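Local coordinates for putative pneumococcal surface protein (Streptococcus pneumoniae, PDB 4CNL) that binds choline through a row of short repeats, and so probably attaches to choline-bearing teichoic acids of the pneumococcal cell wall, at residues Ala69-Ser74 against Glu82-Ser87; Ala142-Thr145 against Tyr150-Lys153; Val160-Asp165 against Tyr169-Asp174. All coordinates share one frame; numbering follows the deposited sequence. Where two conformers were deposited one is given.

Contact 1. Residues Ala69-Ser74 against Glu82-Ser87; sequences AYYLKS and EWVYDS. With CHT (choline ion), chain B; CHT (choline ion), chain H; SO4 (sulfate ion), chain L.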
loop_
_atom_site.group_PDB
_atom_site.type_symbol
_atom_site.label_atom_id
_atom_site.label_comp_id
_atom_site.label_asym_id
_atom_site.label_seq_id
_atom_site.Cartn_x
_atom_site.Cartn_y
_atom_site.Cartn_z
ATOM N N ALA A 69 -8.945 -4.598 1.902
ATOM C CA ALA A 69 -8.146 -3.379 1.919
ATOM C C ALA A 69 -6.731 -3.616 2.434
ATOM O O ALA A 69 -5.956 -2.671 2.611
ATOM C CB ALA A 69 -8.835 -2.336 2.775
ATOM N N TYR A 70 -6.399 -4.880 2.680
ATOM C CA TYR A 70 -5.160 -5.247 3.364
ATOM C C TYR A 70 -4.163 -5.903 2.415
ATOM O O TYR A 70 -4.554 -6.613 1.498
ATOM C CB TYR A 70 -5.486 -6.183 4.536
ATOM C CG TYR A 70 -6.477 -5.567 5.489
ATOM C CD1 TYR A 70 -6.082 -4.574 6.375
ATOM C CD2 TYR A 70 -7.812 -5.957 5.491
ATOM C CE1 TYR A 70 -6.978 -3.988 7.238
ATOM C CE2 TYR A 70 -8.723 -5.371 6.362
ATOM C CZ TYR A 70 -8.292 -4.387 7.230
ATOM O OH TYR A 70 -9.172 -3.790 8.105
ATOM N N TYR A 71 -2.874 -5.649 2.621
ATOM C CA TYR A 71 -1.865 -6.224 1.748
ATOM C C TYR A 71 -0.950 -7.190 2.494
ATOM O O TYR A 71 -0.366 -6.843 3.518
ATOM C CB TYR A 71 -1.026 -5.114 1.087
ATOM C CG TYR A 71 -0.092 -5.638 0.013
ATOM C CD1 TYR A 71 -0.574 -5.934 -1.255
ATOM C CD2 TYR A 71 1.257 -5.840 0.270
ATOM C CE1 TYR A 71 0.256 -6.422 -2.240
ATOM C CE2 TYR A 71 2.106 -6.334 -0.711
ATOM C CZ TYR A 71 1.590 -6.627 -1.965
ATOM O OH TYR A 71 2.420 -7.117 -2.950
ATOM N N LEU A 72 -0.843 -8.412 1.983
ATOM C CA LEU A 72 0.081 -9.384 2.536
ATOM C C LEU A 72 1.401 -9.324 1.770
ATOM O O LEU A 72 1.430 -9.497 0.547
ATOM C CB LEU A 72 -0.518 -10.798 2.475
ATOM C CG LEU A 72 -1.780 -11.092 3.297
ATOM C CD1 LEU A 72 -1.648 -10.571 4.733
ATOM C CD2 LEU A 72 -3.044 -10.552 2.629
ATOM N N LYS A 73 2.488 -9.076 2.493
ATOM C CA LYS A 73 3.804 -8.939 1.870
ATOM C C LYS A 73 4.341 -10.298 1.387
ATOM O O LYS A 73 3.660 -11.316 1.506
ATOM C CB LYS A 73 4.763 -8.266 2.855
ATOM C CG LYS A 73 4.256 -6.865 3.265
ATOM C CD LYS A 73 5.251 -6.119 4.146
ATOM C CE LYS A 73 5.282 -6.691 5.555
ATOM N NZ LYS A 73 6.322 -5.992 6.366
ATOM N N SER A 74 5.541 -10.309 0.810
ATOM C CA SER A 74 6.062 -11.535 0.203
ATOM C C SER A 74 6.305 -12.632 1.243
ATOM O O SER A 74 6.314 -13.818 0.894
ATOM C CB SER A 74 7.352 -11.250 -0.561
ATOM O OG SER A 74 8.360 -10.777 0.312
ATOM N N GLU A 82 3.244 1.367 6.591
ATOM C CA GLU A 82 4.434 1.233 5.777
ATOM C C GLU A 82 4.101 1.286 4.303
ATOM O O GLU A 82 2.963 1.033 3.888
ATOM C CB GLU A 82 5.164 -0.077 6.096
ATOM C CG GLU A 82 4.397 -1.325 5.690
ATOM C CD GLU A 82 5.038 -2.613 6.213
ATOM O OE1 GLU A 82 6.150 -2.962 5.757
ATOM O OE2 GLU A 82 4.424 -3.267 7.078
ATOM N N TRP A 83 5.121 1.622 3.527
ATOM C CA TRP A 83 5.054 1.590 2.077
ATOM C C TRP A 83 5.408 0.218 1.548
ATOM O O TRP A 83 6.351 -0.407 2.029
ATOM C CB TRP A 83 6.016 2.616 1.490
ATOM C CG TRP A 83 5.583 4.012 1.717
ATOM C CD1 TRP A 83 5.922 4.820 2.763
ATOM C CD2 TRP A 83 4.710 4.778 0.877
ATOM N NE1 TRP A 83 5.320 6.053 2.618
ATOM C CE2 TRP A 83 4.562 6.047 1.475
ATOM C CE3 TRP A 83 4.042 4.511 -0.324
ATOM C CZ2 TRP A 83 3.768 7.057 0.907
ATOM C CZ3 TRP A 83 3.256 5.507 -0.888
ATOM C CH2 TRP A 83 3.125 6.767 -0.268
ATOM N N VAL A 84 4.657 -0.249 0.561
ATOM C CA VAL A 84 5.007 -1.469 -0.142
ATOM C C VAL A 84 4.973 -1.236 -1.646
ATOM O O VAL A 84 4.187 -0.429 -2.149
ATOM C CB VAL A 84 4.055 -2.631 0.196
ATOM C CG1 VAL A 84 4.034 -2.895 1.699
ATOM C CG2 VAL A 84 2.649 -2.342 -0.340
ATOM N N TYR A 85 5.818 -1.961 -2.367
ATOM C CA TYR A 85 5.771 -1.942 -3.818
ATOM C C TYR A 85 5.205 -3.262 -4.328
ATOM O O TYR A 85 5.739 -4.334 -4.034
ATOM C CB TYR A 85 7.159 -1.702 -4.403
ATOM C CG TYR A 85 7.159 -1.549 -5.911
ATOM C CD1 TYR A 85 6.747 -0.357 -6.499
ATOM C CD2 TYR A 85 7.563 -2.593 -6.743
ATOM C CE1 TYR A 85 6.746 -0.199 -7.874
ATOM C CE2 TYR A 85 7.571 -2.438 -8.132
ATOM C CZ TYR A 85 7.157 -1.237 -8.683
ATOM O OH TYR A 85 7.155 -1.055 -10.052
ATOM N N ASP A 86 4.108 -3.179 -5.071
ATOM C CA ASP A 86 3.504 -4.357 -5.672
ATOM C C ASP A 86 4.060 -4.470 -7.087
ATOM O O ASP A 86 3.697 -3.688 -7.965
ATOM C CB ASP A 86 1.977 -4.239 -5.656
ATOM C CG ASP A 86 1.275 -5.490 -6.167
ATOM O OD1 ASP A 86 1.729 -6.081 -7.167
ATOM O OD2 ASP A 86 0.243 -5.865 -5.582
ATOM N N SER A 87 4.946 -5.442 -7.297
ATOM C CA SER A 87 5.637 -5.591 -8.575
ATOM C C SER A 87 4.694 -6.018 -9.691
ATOM O O SER A 87 4.953 -5.754 -10.861
ATOM C CB SER A 87 6.782 -6.601 -8.452
ATOM O OG SER A 87 7.774 -6.141 -7.548
HETATM C C4 CHT B . 9.062 5.503 -3.463
HETATM C C5 CHT B . 7.889 6.126 -2.722
HETATM C C6 CHT B . 9.315 6.688 -0.914
HETATM C C7 CHT B . 6.979 6.680 -0.642
HETATM C C8 CHT B . 8.155 4.649 -0.888
HETATM O O6 CHT B . 9.901 6.541 -3.945
HETATM N N1 CHT B . 8.089 6.036 -1.293
HETATM C C4 CHT H . -9.569 -6.982 10.213
HETATM C C5 CHT H . -8.218 -6.365 10.583
HETATM C C6 CHT H . -5.910 -6.806 10.819
HETATM C C7 CHT H . -7.473 -8.549 11.035
HETATM C C8 CHT H . -7.057 -7.591 8.925
HETATM O O6 CHT H . -10.589 -5.990 10.260
HETATM N N1 CHT H . -7.162 -7.329 10.336
HETATM S S SO4 L . 9.043 -7.633 7.875
HETATM O O1 SO4 L . 9.610 -8.900 8.333
HETATM O O2 SO4 L . 10.118 -6.760 7.407
HETATM O O3 SO4 L . 8.112 -7.866 6.773
HETATM O O4 SO4 L . 8.329 -6.994 8.981
#
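Lys73 and Glu82 approach from opposite directions and close a salt bridge between two successive hairpins, with NZ of Lys73 3.1 Å from OE1 of Glu82. The ammonium meets OE1 on the syn side, 20° out of the carboxylate plane; its bond to OE2 is longer and weak, and OE2 also accepts a hydrogen bond from the backbone N of Gln80. A bend at chi3 of the lysine brings NZ within 2.6 Å of O3 of a sulfate ion, probably from the crystallisation liquor, so the amino group lies between two anions. Strands 70-72 and 82-86 are not paired: their axes pass 9.6 Å apart at 66°, a gap that long side chains must bridge. Tyr71 does so with CG anti to its backbone N (chi1 -172°), which carries the ring across to Val84. CG2 of Val84 lies 3.8 Å from CD2 of Tyr71 and makes an off-centre CH-pi contact with the ring. Asp86 approaches the same ring obliquely, OD2 standing 3.4 Å from CE1 of Tyr71, while its OD1 accepts from the backbone N of Tyr89. Tyr70 and Trp83 each present a ring face to a separate choline. Thus an aromatic and aliphatic contact, with the buried Asp86 carboxylate at one end and an ion pair at the other, fixes one hairpin against the next, consistent with a defined spacing between successive choline sites.

Contact 2. Residues Ala142-Thr145 against Tyr150-Lys153; sequences AYST and YYLK. With CHT (choline ion), chain C.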
loop_
_atom_site.group_PDB
_atom_site.type_symbol
_atom_site.label_atom_id
_atom_site.label_comp_id
_atom_site.label_asym_id
_atom_site.label_seq_id
_atom_site.Cartn_x
_atom_site.Cartn_y
_atom_site.Cartn_z
ATOM N N ALA A 142 6.456 18.379 -5.957
ATOM C CA ALA A 142 7.319 19.492 -6.338
ATOM C C ALA A 142 6.847 20.764 -5.656
ATOM O O ALA A 142 5.647 20.982 -5.508
ATOM C CB ALA A 142 7.326 19.667 -7.855
ATOM N N TYR A 143 7.786 21.603 -5.235
ATOM C CA TYR A 143 7.434 22.895 -4.658
ATOM C C TYR A 143 8.525 23.914 -4.953
ATOM O O TYR A 143 9.699 23.553 -5.098
ATOM C CB TYR A 143 7.205 22.779 -3.150
ATOM C CG TYR A 143 8.414 22.286 -2.395
ATOM C CD1 TYR A 143 8.656 20.924 -2.249
ATOM C CD2 TYR A 143 9.312 23.178 -1.820
ATOM C CE1 TYR A 143 9.756 20.465 -1.560
ATOM C CE2 TYR A 143 10.419 22.724 -1.127
ATOM C CZ TYR A 143 10.631 21.366 -0.999
ATOM O OH TYR A 143 11.728 20.901 -0.307
ATOM N N SER A 144 8.118 25.179 -5.032
ATOM C CA SER A 144 9.018 26.287 -5.350
ATOM C C SER A 144 9.867 25.979 -6.566
ATOM O O SER A 144 11.088 26.173 -6.551
ATOM C CB SER A 144 9.902 26.615 -4.143
ATOM O OG SER A 144 9.113 27.097 -3.073
ATOM N N THR A 145 9.218 25.500 -7.625
ATOM C CA THR A 145 9.923 25.039 -8.813
ATOM C C THR A 145 8.990 24.933 -10.013
ATOM O O THR A 145 7.769 24.857 -9.862
ATOM C CB THR A 145 10.604 23.671 -8.569
ATOM O OG1 THR A 145 11.547 23.400 -9.616
ATOM C CG2 THR A 145 9.566 22.551 -8.507
ATOM N N TYR A 150 4.545 25.518 -15.945
ATOM C CA TYR A 150 3.767 25.731 -14.737
ATOM C C TYR A 150 4.671 25.861 -13.532
ATOM O O TYR A 150 5.730 25.236 -13.475
ATOM C CB TYR A 150 2.796 24.576 -14.502
ATOM C CG TYR A 150 1.838 24.361 -15.633
ATOM C CD1 TYR A 150 0.683 25.132 -15.731
ATOM C CD2 TYR A 150 2.079 23.394 -16.610
ATOM C CE1 TYR A 150 -0.205 24.950 -16.770
ATOM C CE2 TYR A 150 1.192 23.207 -17.658
ATOM C CZ TYR A 150 0.054 23.984 -17.727
ATOM O OH TYR A 150 -0.835 23.804 -18.758
ATOM N N TYR A 151 4.239 26.648 -12.554
ATOM C CA TYR A 151 5.040 26.842 -11.351
ATOM C C TYR A 151 4.333 26.313 -10.129
ATOM O O TYR A 151 3.186 26.679 -9.858
ATOM C CB TYR A 151 5.354 28.320 -11.141
ATOM C CG TYR A 151 6.323 28.582 -10.009
ATOM C CD1 TYR A 151 7.694 28.390 -10.194
ATOM C CD2 TYR A 151 5.883 29.045 -8.778
ATOM C CE1 TYR A 151 8.592 28.631 -9.171
ATOM C CE2 TYR A 151 6.787 29.297 -7.739
ATOM C CZ TYR A 151 8.135 29.087 -7.955
ATOM O OH TYR A 151 9.031 29.335 -6.942
ATOM N N LEU A 152 5.024 25.474 -9.377
ATOM C CA LEU A 152 4.485 24.989 -8.108
ATOM C C LEU A 152 5.003 25.865 -6.973
ATOM O O LEU A 152 6.221 26.044 -6.812
ATOM C CB LEU A 152 4.872 23.524 -7.872
ATOM C CG LEU A 152 4.395 22.425 -8.840
ATOM C CD1 LEU A 152 2.893 22.527 -9.081
ATOM C CD2 LEU A 152 5.167 22.419 -10.178
ATOM N N LYS A 153 4.083 26.412 -6.186
ATOM C CA LYS A 153 4.440 27.345 -5.125
ATOM C C LYS A 153 5.021 26.591 -3.923
ATOM O O LYS A 153 5.191 25.375 -3.983
ATOM C CB LYS A 153 3.219 28.175 -4.733
ATOM C CG LYS A 153 2.676 29.010 -5.909
ATOM C CD LYS A 153 1.380 29.716 -5.563
ATOM C CE LYS A 153 1.598 30.754 -4.470
ATOM N NZ LYS A 153 0.447 31.691 -4.365
HETATM C C4 CHT C . -0.675 19.696 -17.079
HETATM C C5 CHT C . -1.793 20.727 -17.008
HETATM C C6 CHT C . -2.731 19.890 -14.993
HETATM C C7 CHT C . -1.009 21.530 -14.901
HETATM C C8 CHT C . -3.121 22.085 -15.686
HETATM O O6 CHT C . -1.244 18.403 -17.254
HETATM N N1 CHT C . -2.147 21.034 -15.640
HETATM O O HOH W 1 7.976 30.023 -4.138
HETATM O O HOH W 2 12.036 29.186 -7.203
#
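Thr145 and Leu152 form an antiparallel hydrogen-bonded pair: N of Leu152 donates to O of Thr145 at 2.9 Å, and N of Thr145 returns a bond to O of Leu152 at 3.2 Å. One residue earlier the ladder is distorted. N of Ser144 donates to O of Lys153 at 3.1 Å from far above the carbonyl plane (78° out of it), and Ser144 joins Thr145 in facing Leu152. This is a G1 beta bulge, with Ser144 in the left-handed conformation (phi 49°, psi 48°) of its first position, which costs a residue with a CB some strain. The bulge leads into the hairpin of strands 145-147 and 150-152, part of a choline-binding repeat. The ring of Tyr151 lies across the bulge, meeting the Thr145 backbone obliquely, with CE1 3.5 Å from N of Thr145. Its OH reaches to 3.4 Å from CA of Ser144 and hydrogen-bonds two waters lying in the ring plane; one is weakly bonded to OG of Ser144, and the other lies 3.2 Å from O of Ser144, to which it may donate. Leu152 turns to the buried side, where its CG packs 4.1 Å from CB of Ala142. Tyr150 extends away from the bulge and lays one ring face against a choline, whose C7 methyl sits over the ring centre.

Contact 3. Residues Val160-Asp165 against Tyr169-Asp174; sequences VNEWVD and YYVGAD. With CHT (choline ion), chain E.
CB of Tyr170 sits over the six-membered ring of the Trp163 indole, 3.6 Å from its centroid and only 4° off the normal, so the methylene rather than the phenol ring makes the CH-pi contact. The two residues form the non-hydrogen-bonded pair of the hairpin, flanked by the hydrogen-bonded pairs Glu162 with Val171 and Val164 with Tyr169. Because CG of Tyr170 is anti to the backbone N (chi1 173°), the phenol runs on past the indole to Asn161. There its OH donates to OD1 of Asn161 at 2.7 Å, from 52° above the amide's carbonyl plane. Asn161 and Glu162 both face Val171 in a G1 beta bulge, and asparagine readily tolerates the left-handed backbone of its first position; N of Asn161 donates to O of Gly172 at 2.9 Å. On the reverse face Val164 and Val171 are buried, CG1 of the first 4.3 Å from CG2 of the second. Asp165 lies alongside Tyr169, its OD2 3.7 Å from CE2 of that ring. The carboxylate is itself engaged by Trp146 NE1 through OD2 and by Arg168 through OD1. A choline sits over one face of the Tyr169 ring, C7 3.8 Å above the plane and toward the rim; Trp146 and Trp177 belong to the same pocket. The electron-rich aromatic faces suit a quaternary ammonium, which offers no N-H to bond, and Asp165 is a second-shell residue that probably orients Trp146.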
loop_
_atom_site.group_PDB
_atom_site.type_symbol
_atom_site.label_atom_id
_atom_site.label_comp_id
_atom_site.label_asym_id
_atom_site.label_seq_id
_atom_site.Cartn_x
_atom_site.Cartn_y
_atom_site.Cartn_z
ATOM N N VAL A 160 -1.585 30.448 -10.183
ATOM C CA VAL A 160 -2.444 31.006 -11.233
ATOM C C VAL A 160 -2.568 32.517 -11.092
ATOM O O VAL A 160 -2.686 33.034 -9.975
ATOM C CB VAL A 160 -3.866 30.408 -11.222
ATOM C CG1 VAL A 160 -3.850 28.935 -11.669
ATOM C CG2 VAL A 160 -4.483 30.525 -9.843
ATOM N N ASN A 161 -2.538 33.208 -12.231
ATOM C CA ASN A 161 -2.690 34.672 -12.294
ATOM C C ASN A 161 -1.868 35.398 -11.224
ATOM O O ASN A 161 -2.405 36.107 -10.363
ATOM C CB ASN A 161 -4.167 35.061 -12.191
ATOM C CG ASN A 161 -4.407 36.513 -12.576
ATOM O OD1 ASN A 161 -3.471 37.237 -12.938
ATOM N ND2 ASN A 161 -5.666 36.944 -12.519
ATOM N N GLU A 162 -0.557 35.217 -11.268
ATOM C CA GLU A 162 0.300 35.828 -10.262
ATOM C C GLU A 162 1.732 35.852 -10.750
ATOM O O GLU A 162 2.096 35.156 -11.710
ATOM C CB GLU A 162 0.200 35.087 -8.920
ATOM C CG GLU A 162 0.537 33.605 -8.967
ATOM C CD GLU A 162 0.209 32.898 -7.659
ATOM O OE1 GLU A 162 0.663 33.377 -6.594
ATOM O OE2 GLU A 162 -0.509 31.869 -7.692
ATOM N N TRP A 163 2.533 36.685 -10.098
ATOM C CA TRP A 163 3.962 36.732 -10.348
ATOM C C TRP A 163 4.658 35.732 -9.436
ATOM O O TRP A 163 4.383 35.679 -8.238
ATOM C CB TRP A 163 4.490 38.146 -10.119
ATOM C CG TRP A 163 4.022 39.078 -11.182
ATOM C CD1 TRP A 163 2.851 39.782 -11.200
ATOM C CD2 TRP A 163 4.696 39.383 -12.402
ATOM N NE1 TRP A 163 2.761 40.518 -12.360
ATOM C CE2 TRP A 163 3.881 40.286 -13.116
ATOM C CE3 TRP A 163 5.908 38.978 -12.965
ATOM C CZ2 TRP A 163 4.245 40.794 -14.360
ATOM C CZ3 TRP A 163 6.270 39.490 -14.199
ATOM C CH2 TRP A 163 5.443 40.378 -14.882
ATOM N N VAL A 164 5.545 34.930 -10.008
ATOM C CA VAL A 164 6.178 33.835 -9.276
ATOM C C VAL A 164 7.682 33.789 -9.482
ATOM O O VAL A 164 8.214 34.446 -10.384
ATOM C CB VAL A 164 5.617 32.460 -9.705
ATOM C CG1 VAL A 164 4.099 32.397 -9.515
ATOM C CG2 VAL A 164 5.994 32.158 -11.145
ATOM N N ASP A 165 8.346 32.980 -8.654
ATOM C CA ASP A 165 9.768 32.667 -8.793
ATOM C C ASP A 165 10.605 33.934 -8.648
ATOM O O ASP A 165 11.204 34.412 -9.614
ATOM C CB ASP A 165 10.032 31.980 -10.136
ATOM C CG ASP A 165 11.420 31.400 -10.234
ATOM O OD1 ASP A 165 12.151 31.417 -9.221
ATOM O OD2 ASP A 165 11.775 30.909 -11.329
ATOM N N TYR A 169 8.389 36.019 -13.090
ATOM C CA TYR A 169 7.594 35.432 -14.164
ATOM C C TYR A 169 6.113 35.558 -13.877
ATOM O O TYR A 169 5.677 35.319 -12.746
ATOM C CB TYR A 169 7.932 33.952 -14.345
ATOM C CG TYR A 169 9.348 33.675 -14.767
ATOM C CD1 TYR A 169 9.691 33.653 -16.113
ATOM C CD2 TYR A 169 10.339 33.426 -13.829
ATOM C CE1 TYR A 169 10.985 33.398 -16.515
ATOM C CE2 TYR A 169 11.641 33.165 -14.225
ATOM C CZ TYR A 169 11.954 33.153 -15.571
ATOM O OH TYR A 169 13.242 32.901 -15.994
ATOM N N TYR A 170 5.339 35.918 -14.892
ATOM C CA TYR A 170 3.894 36.020 -14.737
ATOM C C TYR A 170 3.208 34.789 -15.310
ATOM O O TYR A 170 3.367 34.458 -16.497
ATOM C CB TYR A 170 3.349 37.288 -15.417
ATOM C CG TYR A 170 1.838 37.313 -15.401
ATOM C CD1 TYR A 170 1.145 37.697 -14.254
ATOM C CD2 TYR A 170 1.108 36.917 -16.517
ATOM C CE1 TYR A 170 -0.250 37.694 -14.229
ATOM C CE2 TYR A 170 -0.280 36.910 -16.498
ATOM C CZ TYR A 170 -0.946 37.296 -15.348
ATOM O OH TYR A 170 -2.329 37.284 -15.332
ATOM N N VAL A 171 2.438 34.096 -14.478
ATOM C CA VAL A 171 1.599 33.039 -15.016
ATOM C C VAL A 171 0.156 33.518 -15.097
ATOM O O VAL A 171 -0.348 34.158 -14.177
ATOM C CB VAL A 171 1.682 31.749 -14.177
ATOM C CG1 VAL A 171 3.080 31.161 -14.272
ATOM C CG2 VAL A 171 1.326 32.024 -12.723
ATOM N N GLY A 172 -0.497 33.230 -16.219
ATOM C CA GLY A 172 -1.884 33.627 -16.414
ATOM C C GLY A 172 -2.843 32.806 -15.577
ATOM O O GLY A 172 -2.421 31.917 -14.828
ATOM N N ALA A 173 -4.138 33.106 -15.682
ATOM C CA ALA A 173 -5.129 32.386 -14.882
ATOM C C ALA A 173 -5.109 30.880 -15.137
ATOM O O ALA A 173 -5.445 30.103 -14.241
ATOM C CB ALA A 173 -6.515 32.938 -15.143
ATOM N N ASP A 174 -4.719 30.456 -16.340
ATOM C CA ASP A 174 -4.653 29.027 -16.650
ATOM C C ASP A 174 -3.395 28.341 -16.077
ATOM O O ASP A 174 -3.242 27.122 -16.191
ATOM C CB ASP A 174 -4.750 28.794 -18.168
ATOM C CG ASP A 174 -3.629 29.460 -18.954
ATOM O OD1 ASP A 174 -2.722 30.059 -18.343
ATOM O OD2 ASP A 174 -3.659 29.382 -20.208
HETATM C C4 CHT E . 11.808 29.427 -16.125
HETATM C C5 CHT E . 11.001 28.233 -16.615
HETATM C C6 CHT E . 9.045 27.684 -17.801
HETATM C C7 CHT E . 9.389 29.883 -17.015
HETATM C C8 CHT E . 10.699 29.040 -18.787
HETATM O O6 CHT E . 12.785 28.951 -15.211
HETATM N N1 CHT E . 10.024 28.710 -17.559
#

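Overall arrangement
Contact 1 comes first along the chain, near its centre; contacts 2 and 3 follow in that order toward the C-terminal end. The centre of contact 1 lies about 31 Å from that of contact 2 and 40 Å from that of contact 3, without touching either. Contacts 2 and 3 belong to consecutive hairpins, their centres about 11 Å apart, and meet through a salt bridge of Lys153 NZ to Glu162 OE1 (2.8 Å) and packing of Tyr151 on Val164. The Lys73-Glu82 and Tyr71-Val84 pairs of contact 1 repeat this junction. The same hairpin-to-hairpin joint thus recurs along an elongated repeat domain that displays choline sites in succession.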